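Local coordinates for protein putative creatinine amidohydrolase (Bacteroides fragilis, PDB 3LUB) that binds a pair of zinc ions and probably hydrolyses carbon-nitrogen bonds in linear amides, at residues F[144-149]-F[234-239]; F[52-57]-F[242-247]; F[3-8]-F[57-62]. All coordinates share one frame; numbering follows the deposited sequence.

Contact 1. Residues F[144-149]-F[234-239]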
loop_
_atom_site.group_PDB
_atom_site.type_symbol
_atom_site.label_atom_id
_atom_site.label_comp_id
_atom_site.label_asym_id
_atom_site.label_seq_id
_atom_site.Cartn_x
_atom_site.Cartn_y
_atom_site.Cartn_z
ATOM N N ALA F 144 2.436 -3.421 26.478
ATOM C CA ALA F 144 3.427 -3.962 27.434
ATOM C C ALA F 144 3.848 -5.335 26.996
ATOM O O ALA F 144 3.032 -6.061 26.448
ATOM C CB ALA F 144 2.821 -4.078 28.819
ATOM N N ASN F 145 5.107 -5.695 27.256
ATOM C CA ASN F 145 5.529 -7.094 27.262
ATOM C C ASN F 145 5.193 -7.665 28.658
ATOM O O ASN F 145 5.542 -7.034 29.644
ATOM C CB ASN F 145 7.046 -7.189 26.996
ATOM C CG ASN F 145 7.433 -6.880 25.531
ATOM O OD1 ASN F 145 6.950 -7.507 24.594
ATOM N ND2 ASN F 145 8.353 -5.942 25.352
ATOM N N TRP F 146 4.538 -8.839 28.766
ATOM C CA TRP F 146 4.215 -9.402 30.089
ATOM C C TRP F 146 5.494 -9.582 30.915
ATOM O O TRP F 146 5.506 -9.373 32.106
ATOM C CB TRP F 146 3.383 -10.736 29.998
ATOM C CG TRP F 146 4.165 -11.906 29.515
ATOM C CD1 TRP F 146 4.313 -12.294 28.226
ATOM C CD2 TRP F 146 4.991 -12.792 30.301
ATOM N NE1 TRP F 146 5.129 -13.383 28.152
ATOM C CE2 TRP F 146 5.567 -13.709 29.414
ATOM C CE3 TRP F 146 5.273 -12.901 31.665
ATOM C CZ2 TRP F 146 6.439 -14.727 29.845
ATOM C CZ3 TRP F 146 6.092 -13.920 32.095
ATOM C CH2 TRP F 146 6.678 -14.819 31.188
ATOM N N PHE F 147 6.597 -9.923 30.256
ATOM C CA PHE F 147 7.800 -10.302 30.968
ATOM C C PHE F 147 8.651 -9.097 31.375
ATOM O O PHE F 147 9.733 -9.263 31.898
ATOM C CB PHE F 147 8.602 -11.288 30.153
ATOM C CG PHE F 147 8.897 -10.814 28.771
ATOM C CD1 PHE F 147 9.962 -9.947 28.533
ATOM C CD2 PHE F 147 8.098 -11.211 27.705
ATOM C CE1 PHE F 147 10.216 -9.485 27.253
ATOM C CE2 PHE F 147 8.359 -10.756 26.444
ATOM C CZ PHE F 147 9.427 -9.896 26.214
ATOM N N GLU F 148 8.140 -7.889 31.146
ATOM C CA GLU F 148 8.737 -6.656 31.628
ATOM C C GLU F 148 7.927 -5.979 32.723
ATOM O O GLU F 148 8.379 -4.987 33.310
ATOM C CB GLU F 148 8.911 -5.681 30.463
ATOM C CG GLU F 148 10.107 -6.022 29.643
ATOM C CD GLU F 148 10.193 -5.245 28.344
ATOM O OE1 GLU F 148 9.275 -4.428 28.045
ATOM O OE2 GLU F 148 11.176 -5.513 27.608
ATOM N N VAL F 149 6.758 -6.514 33.042
ATOM C CA VAL F 149 5.918 -5.913 34.078
ATOM C C VAL F 149 6.642 -6.024 35.434
ATOM O O VAL F 149 6.633 -5.077 36.236
ATOM C CB VAL F 149 4.494 -6.529 34.053
ATOM C CG1 VAL F 149 3.652 -6.132 35.288
ATOM C CG2 VAL F 149 3.785 -6.135 32.705
ATOM N N LYS F 234 2.649 -14.200 39.967
ATOM C CA LYS F 234 1.815 -13.547 40.989
ATOM C C LYS F 234 1.906 -12.017 40.965
ATOM O O LYS F 234 0.882 -11.347 40.797
ATOM C CB LYS F 234 2.070 -14.101 42.408
ATOM C CG LYS F 234 0.877 -13.869 43.343
ATOM C CD LYS F 234 1.248 -14.087 44.837
ATOM C CE LYS F 234 0.057 -13.745 45.750
ATOM N NZ LYS F 234 0.332 -14.049 47.182
ATOM N N PRO F 235 3.121 -11.446 41.113
ATOM C CA PRO F 235 3.212 -9.979 41.014
ATOM C C PRO F 235 2.847 -9.360 39.638
ATOM O O PRO F 235 2.305 -8.232 39.581
ATOM C CB PRO F 235 4.691 -9.708 41.353
ATOM C CG PRO F 235 5.396 -10.977 41.022
ATOM C CD PRO F 235 4.441 -12.047 41.383
ATOM N N ILE F 236 3.161 -10.076 38.549
ATOM C CA ILE F 236 2.827 -9.635 37.172
ATOM C C ILE F 236 1.305 -9.467 37.094
ATOM O O ILE F 236 0.775 -8.411 36.709
ATOM C CB ILE F 236 3.392 -10.652 36.084
ATOM C CG1 ILE F 236 4.927 -10.701 36.114
ATOM C CG2 ILE F 236 2.922 -10.306 34.660
ATOM C CD1 ILE F 236 5.559 -11.861 35.289
ATOM N N VAL F 237 0.602 -10.508 37.526
ATOM C CA VAL F 237 -0.869 -10.533 37.507
ATOM C C VAL F 237 -1.488 -9.420 38.317
ATOM O O VAL F 237 -2.435 -8.757 37.868
ATOM C CB VAL F 237 -1.398 -11.915 37.954
ATOM C CG1 VAL F 237 -2.888 -11.801 38.377
ATOM C CG2 VAL F 237 -1.184 -12.942 36.778
ATOM N N GLU F 238 -0.918 -9.172 39.494
ATOM C CA GLU F 238 -1.429 -8.137 40.391
ATOM C C GLU F 238 -1.195 -6.716 39.844
ATOM O O GLU F 238 -2.086 -5.843 39.911
ATOM C CB GLU F 238 -0.783 -8.325 41.794
ATOM C CG GLU F 238 -1.512 -7.556 42.912
ATOM C CD GLU F 238 -1.273 -6.061 42.837
ATOM O OE1 GLU F 238 -0.120 -5.665 42.545
ATOM O OE2 GLU F 238 -2.234 -5.279 43.045
ATOM N N LYS F 239 -0.002 -6.474 39.292
ATOM C CA LYS F 239 0.259 -5.182 38.623
ATOM C C LYS F 239 -0.627 -4.948 37.403
ATOM O O LYS F 239 -1.088 -3.839 37.182
ATOM C CB LYS F 239 1.712 -5.055 38.187
ATOM C CG LYS F 239 2.661 -4.524 39.238
ATOM C CD LYS F 239 3.981 -4.056 38.569
ATOM C CE LYS F 239 5.120 -3.933 39.583
ATOM N NZ LYS F 239 4.687 -3.275 40.861
#
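Trp146, just past the end of strand 140-145, is the first residue of 144-149 to meet the helical segment 234-239. Its six-membered ring receives the tip of Ile236 at the edge: the methyl CD1 lies near the ring plane, 3.8 Å from Trp146 CE3 and equally close to CZ3. The indole reaches this place because CG sits between the backbone N and the carbonyl carbon (chi1 72°). The same turn of chain brings Phe147 CB over the centre of one ring face, 3.8 Å above the plane, so Phe147 covers a face of the indole while Ile236 lies at its edge. Ile236 has a second point of contact, its branch CG2, which lies 3.8 Å from the carbonyl oxygen Trp146 O. Further on, Glu148 reaches back to Asn145, whose ND2 gives OE1 a weak but nearly straight hydrogen bond within the turn. Val149 then points at the helix. Its CB faces Ile236 CG2 at 4.1 Å, while CG1 packs 3.7 Å from Lys239 CB and also meets CD of the lysine, whose aliphatic chain slides past the valine in the opposite direction. No hydrogen bond crosses the contact, which is apolar packing between the turn that follows strand 140-145 and helix 226-249. The side chain of Trp146 comes within about 4 Å of that of Glu168, a zinc ligand. Around this junction, Leu46 and Ile50 of helix 42-62 touch Trp146, strand 113-118 pairs with strand 140-145, and Val202 of the second subunit packs on Val149 and Lys239.

Contact 2. Residues F[52-57]-F[242-247]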
loop_
_atom_site.group_PDB
_atom_site.type_symbol
_atom_site.label_atom_id
_atom_site.label_comp_id
_atom_site.label_asym_id
_atom_site.label_seq_id
_atom_site.Cartn_x
_atom_site.Cartn_y
_atom_site.Cartn_z
ATOM N N VAL F 52 -5.905 -13.273 31.328
ATOM C CA VAL F 52 -7.168 -13.840 31.872
ATOM C C VAL F 52 -7.131 -13.841 33.411
ATOM O O VAL F 52 -8.091 -13.394 34.067
ATOM C CB VAL F 52 -7.471 -15.244 31.284
ATOM C CG1 VAL F 52 -8.566 -15.997 32.089
ATOM C CG2 VAL F 52 -7.902 -15.100 29.862
ATOM N N GLU F 53 -6.008 -14.273 33.980
ATOM C CA GLU F 53 -5.833 -14.246 35.433
ATOM C C GLU F 53 -5.961 -12.819 35.994
ATOM O O GLU F 53 -6.577 -12.627 36.992
ATOM C CB GLU F 53 -4.479 -14.808 35.830
ATOM C CG GLU F 53 -4.469 -16.189 36.438
ATOM C CD GLU F 53 -3.298 -16.381 37.398
ATOM O OE1 GLU F 53 -3.438 -15.950 38.566
ATOM O OE2 GLU F 53 -2.242 -16.933 36.994
ATOM N N ALA F 54 -5.365 -11.831 35.335
ATOM C CA ALA F 54 -5.447 -10.444 35.803
ATOM C C ALA F 54 -6.852 -9.884 35.621
ATOM O O ALA F 54 -7.308 -9.086 36.452
ATOM C CB ALA F 54 -4.414 -9.559 35.124
ATOM N N ALA F 55 -7.524 -10.268 34.537
ATOM C CA ALA F 55 -8.924 -9.877 34.295
ATOM C C ALA F 55 -9.838 -10.412 35.402
ATOM O O ALA F 55 -10.725 -9.711 35.900
ATOM C CB ALA F 55 -9.421 -10.385 32.854
ATOM N N GLU F 56 -9.620 -11.661 35.779
ATOM C CA GLU F 56 -10.376 -12.294 36.839
ATOM C C GLU F 56 -10.129 -11.584 38.178
ATOM O O GLU F 56 -11.067 -11.345 38.953
ATOM C CB GLU F 56 -9.987 -13.770 36.948
ATOM C CG GLU F 56 -10.574 -14.653 35.852
ATOM C CD GLU F 56 -10.050 -16.095 35.879
ATOM O OE1 GLU F 56 -8.913 -16.348 36.385
ATOM O OE2 GLU F 56 -10.770 -16.987 35.371
ATOM N N LEU F 57 -8.871 -11.242 38.446
ATOM C CA LEU F 57 -8.554 -10.487 39.662
ATOM C C LEU F 57 -9.193 -9.109 39.681
ATOM O O LEU F 57 -9.759 -8.733 40.706
ATOM C CB LEU F 57 -7.057 -10.354 39.854
ATOM C CG LEU F 57 -6.591 -9.764 41.175
ATOM C CD1 LEU F 57 -7.033 -10.660 42.320
ATOM C CD2 LEU F 57 -5.076 -9.590 41.103
ATOM N N GLY F 242 -4.124 -4.058 38.481
ATOM C CA GLY F 242 -4.102 -2.647 38.842
ATOM C C GLY F 242 -4.176 -1.666 37.663
ATOM O O GLY F 242 -4.910 -0.658 37.716
ATOM N N LEU F 243 -3.429 -1.957 36.613
ATOM C CA LEU F 243 -3.480 -1.176 35.386
ATOM C C LEU F 243 -4.829 -1.259 34.712
ATOM O O LEU F 243 -5.356 -0.239 34.236
ATOM C CB LEU F 243 -2.392 -1.637 34.407
ATOM C CG LEU F 243 -2.460 -1.108 32.961
ATOM C CD1 LEU F 243 -2.024 0.293 32.910
ATOM C CD2 LEU F 243 -1.570 -1.967 32.043
ATOM N N PHE F 244 -5.397 -2.464 34.638
ATOM C CA PHE F 244 -6.761 -2.606 34.098
ATOM C C PHE F 244 -7.732 -1.712 34.885
ATOM O O PHE F 244 -8.528 -1.005 34.309
ATOM C CB PHE F 244 -7.301 -4.056 34.159
ATOM C CG PHE F 244 -6.485 -5.082 33.400
ATOM C CD1 PHE F 244 -5.377 -4.739 32.635
ATOM C CD2 PHE F 244 -6.863 -6.406 33.440
ATOM C CE1 PHE F 244 -4.646 -5.712 31.973
ATOM C CE2 PHE F 244 -6.145 -7.376 32.760
ATOM C CZ PHE F 244 -5.032 -7.028 32.033
ATOM N N GLU F 245 -7.681 -1.770 36.207
ATOM C CA GLU F 245 -8.634 -0.983 37.029
ATOM C C GLU F 245 -8.493 0.515 36.814
ATOM O O GLU F 245 -9.483 1.211 36.656
ATOM C CB GLU F 245 -8.464 -1.273 38.524
ATOM C CG GLU F 245 -8.977 -2.648 38.992
ATOM C CD GLU F 245 -8.170 -3.216 40.163
ATOM O OE1 GLU F 245 -7.202 -2.530 40.578
ATOM O OE2 GLU F 245 -8.489 -4.334 40.664
ATOM N N GLU F 246 -7.264 1.010 36.830
ATOM C CA GLU F 246 -7.010 2.448 36.644
ATOM C C GLU F 246 -7.332 2.908 35.231
ATOM O O GLU F 246 -7.829 4.008 35.048
ATOM C CB GLU F 246 -5.571 2.790 36.951
ATOM C CG GLU F 246 -5.153 2.527 38.369
ATOM C CD GLU F 246 -3.641 2.382 38.483
ATOM O OE1 GLU F 246 -2.971 2.333 37.415
ATOM O OE2 GLU F 246 -3.111 2.306 39.620
HETATM N N MSE F 247 -7.061 2.082 34.226
HETATM C CA MSE F 247 -7.514 2.387 32.862
HETATM C C MSE F 247 -9.017 2.542 32.777
HETATM O O MSE F 247 -9.499 3.465 32.115
HETATM C CB MSE F 247 -7.058 1.331 31.858
HETATM C CG MSE F 247 -5.590 1.427 31.505
HETATM SE SE MSE F 247 -5.062 0.016 30.255
HETATM C CE MSE F 247 -5.936 0.756 28.620
#
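Two helices of the alpha/beta core, 42-62 and 226-249, pack against each other here, and between 52-57 and 242-247 the contact is carried by one aromatic ring: Phe244 on the second helix meets the small residues Ala54 and Ala55 on the first. The nearest CA atoms, Ala55 CA and Phe244 CA, are 7.6 Å apart, a spacing that the short alanine side chains allow. Phe244 does its touching with the far end of the ring. CE2 lies 3.7 Å from Ala54 CB, and the neighbouring CZ is 4.0 Å from the same methyl, which approaches the ring obliquely. Ala55 contributes more backbone than side chain: its N stands at the ring edge, near the ring plane, 3.7 Å from Phe244 CE2, whereas its CB is 4.4 Å from that carbon. The ring is delivered by a first torsion of -60°, which sets CG anti to the carbonyl carbon and beside the backbone N, and the CA-CB bond of Phe244 is directed at helix 42-62. The contact contains no hydrogen bond between the segments; it is buried van der Waals packing of the outer ring carbons on two alanines. Polar grip comes from next to it: the carboxylate of Glu245, one residue beyond the phenylalanine, forms a salt bridge through OE2 with Arg61 near the end of helix 42-62. The ring also rests on the parallel sheet, where Ile25 of strand 23-28 and Cys66 of strand 66-68 touch Phe244. Leu240, a turn earlier on helix 226-249, packs on Ala54, and Val6 of the N-terminal loop reaches Ala55.

Contact 3. Residues F[3-8]-F[57-62]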
loop_
_atom_site.group_PDB
_atom_site.type_symbol
_atom_site.label_atom_id
_atom_site.label_comp_id
_atom_site.label_asym_id
_atom_site.label_seq_id
_atom_site.Cartn_x
_atom_site.Cartn_y
_atom_site.Cartn_z
ATOM N N ASN F 3 -13.453 -19.545 31.597
ATOM C CA ASN F 3 -14.165 -18.320 31.977
ATOM C C ASN F 3 -14.671 -17.538 30.752
ATOM O O ASN F 3 -13.924 -16.775 30.126
ATOM C CB ASN F 3 -13.281 -17.449 32.886
ATOM C CG ASN F 3 -14.067 -16.366 33.609
ATOM O OD1 ASN F 3 -15.132 -15.925 33.161
ATOM N ND2 ASN F 3 -13.522 -15.906 34.717
ATOM N N LYS F 4 -15.954 -17.738 30.429
ATOM C CA LYS F 4 -16.575 -17.135 29.251
ATOM C C LYS F 4 -16.795 -15.636 29.447
ATOM O O LYS F 4 -17.046 -14.904 28.479
ATOM C CB LYS F 4 -17.922 -17.811 28.911
ATOM C CG LYS F 4 -17.865 -19.246 28.410
ATOM C CD LYS F 4 -19.271 -19.718 27.887
ATOM C CE LYS F 4 -19.309 -21.202 27.390
ATOM N NZ LYS F 4 -20.545 -21.538 26.562
ATOM N N GLU F 5 -16.710 -15.171 30.690
ATOM C CA GLU F 5 -16.933 -13.751 30.969
ATOM C C GLU F 5 -15.779 -12.842 30.505
ATOM O O GLU F 5 -16.022 -11.711 30.039
ATOM C CB GLU F 5 -17.213 -13.522 32.453
ATOM C CG GLU F 5 -17.784 -12.132 32.750
ATOM C CD GLU F 5 -18.405 -12.020 34.150
ATOM O OE1 GLU F 5 -18.402 -13.019 34.923
ATOM O OE2 GLU F 5 -18.913 -10.929 34.469
ATOM N N VAL F 6 -14.552 -13.348 30.616
ATOM C CA VAL F 6 -13.359 -12.558 30.296
ATOM C C VAL F 6 -12.408 -13.204 29.264
ATOM O O VAL F 6 -11.422 -12.555 28.861
ATOM C CB VAL F 6 -12.550 -12.241 31.585
ATOM C CG1 VAL F 6 -13.391 -11.445 32.618
ATOM C CG2 VAL F 6 -12.008 -13.499 32.185
ATOM N N ASP F 7 -12.669 -14.452 28.835
ATOM C CA ASP F 7 -11.783 -15.152 27.855
ATOM C C ASP F 7 -12.545 -15.425 26.557
ATOM O O ASP F 7 -13.357 -16.334 26.502
ATOM C CB ASP F 7 -11.262 -16.434 28.468
ATOM C CG ASP F 7 -10.257 -17.176 27.589
ATOM O OD1 ASP F 7 -9.850 -16.689 26.509
ATOM O OD2 ASP F 7 -9.852 -18.274 28.025
ATOM N N LEU F 8 -12.318 -14.597 25.539
ATOM C CA LEU F 8 -13.078 -14.684 24.298
ATOM C C LEU F 8 -12.856 -16.005 23.564
ATOM O O LEU F 8 -13.747 -16.470 22.849
ATOM C CB LEU F 8 -12.792 -13.491 23.364
ATOM C CG LEU F 8 -13.875 -13.288 22.293
ATOM C CD1 LEU F 8 -15.095 -12.555 22.822
ATOM C CD2 LEU F 8 -13.350 -12.591 21.042
ATOM N N LEU F 57 -8.871 -11.242 38.446
ATOM C CA LEU F 57 -8.554 -10.487 39.662
ATOM C C LEU F 57 -9.193 -9.109 39.681
ATOM O O LEU F 57 -9.759 -8.733 40.706
ATOM C CB LEU F 57 -7.057 -10.354 39.854
ATOM C CG LEU F 57 -6.591 -9.764 41.175
ATOM C CD1 LEU F 57 -7.033 -10.660 42.320
ATOM C CD2 LEU F 57 -5.076 -9.590 41.103
ATOM N N ALA F 58 -9.113 -8.354 38.577
ATOM C CA ALA F 58 -9.715 -7.026 38.541
ATOM C C ALA F 58 -11.222 -7.103 38.731
ATOM O O ALA F 58 -11.815 -6.227 39.347
ATOM C CB ALA F 58 -9.398 -6.298 37.220
ATOM N N LEU F 59 -11.853 -8.126 38.151
ATOM C CA LEU F 59 -13.304 -8.294 38.277
ATOM C C LEU F 59 -13.695 -8.628 39.714
ATOM O O LEU F 59 -14.610 -8.019 40.233
ATOM C CB LEU F 59 -13.830 -9.379 37.345
ATOM C CG LEU F 59 -15.343 -9.622 37.269
ATOM C CD1 LEU F 59 -16.134 -8.356 36.852
ATOM C CD2 LEU F 59 -15.608 -10.794 36.341
ATOM N N SER F 60 -13.018 -9.587 40.349
ATOM C CA SER F 60 -13.425 -10.004 41.683
ATOM C C SER F 60 -13.139 -8.921 42.728
ATOM O O SER F 60 -13.912 -8.740 43.673
ATOM C CB SER F 60 -12.757 -11.316 42.088
ATOM O OG SER F 60 -11.368 -11.129 42.384
ATOM N N ARG F 61 -12.050 -8.188 42.515
ATOM C CA ARG F 61 -11.571 -7.142 43.399
ATOM C C ARG F 61 -12.266 -5.782 43.259
ATOM O O ARG F 61 -12.504 -5.103 44.254
ATOM C CB ARG F 61 -10.080 -6.979 43.094
ATOM C CG ARG F 61 -9.367 -5.993 43.915
ATOM C CD ARG F 61 -7.864 -6.266 43.864
ATOM N NE ARG F 61 -7.188 -5.464 42.851
ATOM C CZ ARG F 61 -5.885 -5.543 42.618
ATOM N NH1 ARG F 61 -5.142 -6.397 43.305
ATOM N NH2 ARG F 61 -5.320 -4.758 41.705
ATOM N N SER F 62 -12.573 -5.362 42.032
ATOM C CA SER F 62 -13.130 -4.014 41.789
ATOM C C SER F 62 -14.384 -3.963 40.962
ATOM O O SER F 62 -14.930 -2.887 40.750
ATOM C CB SER F 62 -12.108 -3.133 41.056
ATOM O OG SER F 62 -10.846 -3.163 41.695
#
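A carboxylate laid against a leucine methyl is the unexpected element here: Leu59 CD2 sits 3.8 Å from Glu5 CD, and both carboxylate oxygens are about as near. The glutamate chain is extended, with CG anti to the backbone N (chi1 -166°), and crosses the leucine at about a right angle. Its charge is not left to this apolar neighbour, because OE2 makes a salt bridge with Arg65, which probably favours the ionised form. Val6 adds a looser apolar touch, its CG1 lying 4.4 Å from the same methyl, Leu59 CD2. One methyl of the leucine thus serves both Glu5 and Val6. Behind them the chain is shaped by an Asx turn: Asn3 OD1 accepts a hydrogen bond from Glu5 N at 3.0 Å, with the donor tilted 19° from the carbonyl plane. The contact lies away from the zinc site and joins the N-terminal loop to the last turn of helix 42-62. Asn3 and Val6 reach Glu56 on that helix, while the backbones of Val6 and Leu8 hydrogen-bond to Val68 on 66-68, one of the two outer strands of the sheet within this chain.

Overall arrangement
Helix 226-249 carries contacts 1 and 2, whose centres are about 11 Å apart, and helix 42-62 carries contacts 2 and 3, with centres about 8 Å apart and sharing Leu57. Contacts 1 and 3 are centred about 17 Å apart, yet Arg61 ties all three together: its NH1 forms a salt bridge with Glu238 OE2 at 3.1 Å and its NE another with Glu245 OE2 at 2.8 Å. Leu57 CD2 adds packing on Glu238 CA and Val237 CG1. Contact 1 is nearest the zinc centre, the side chain of Trp146 lying about 7 Å from a zinc ion and that of Lys239 about 5 Å from a bound calcium ion; contacts 2 and 3 lie away from the annotated sites.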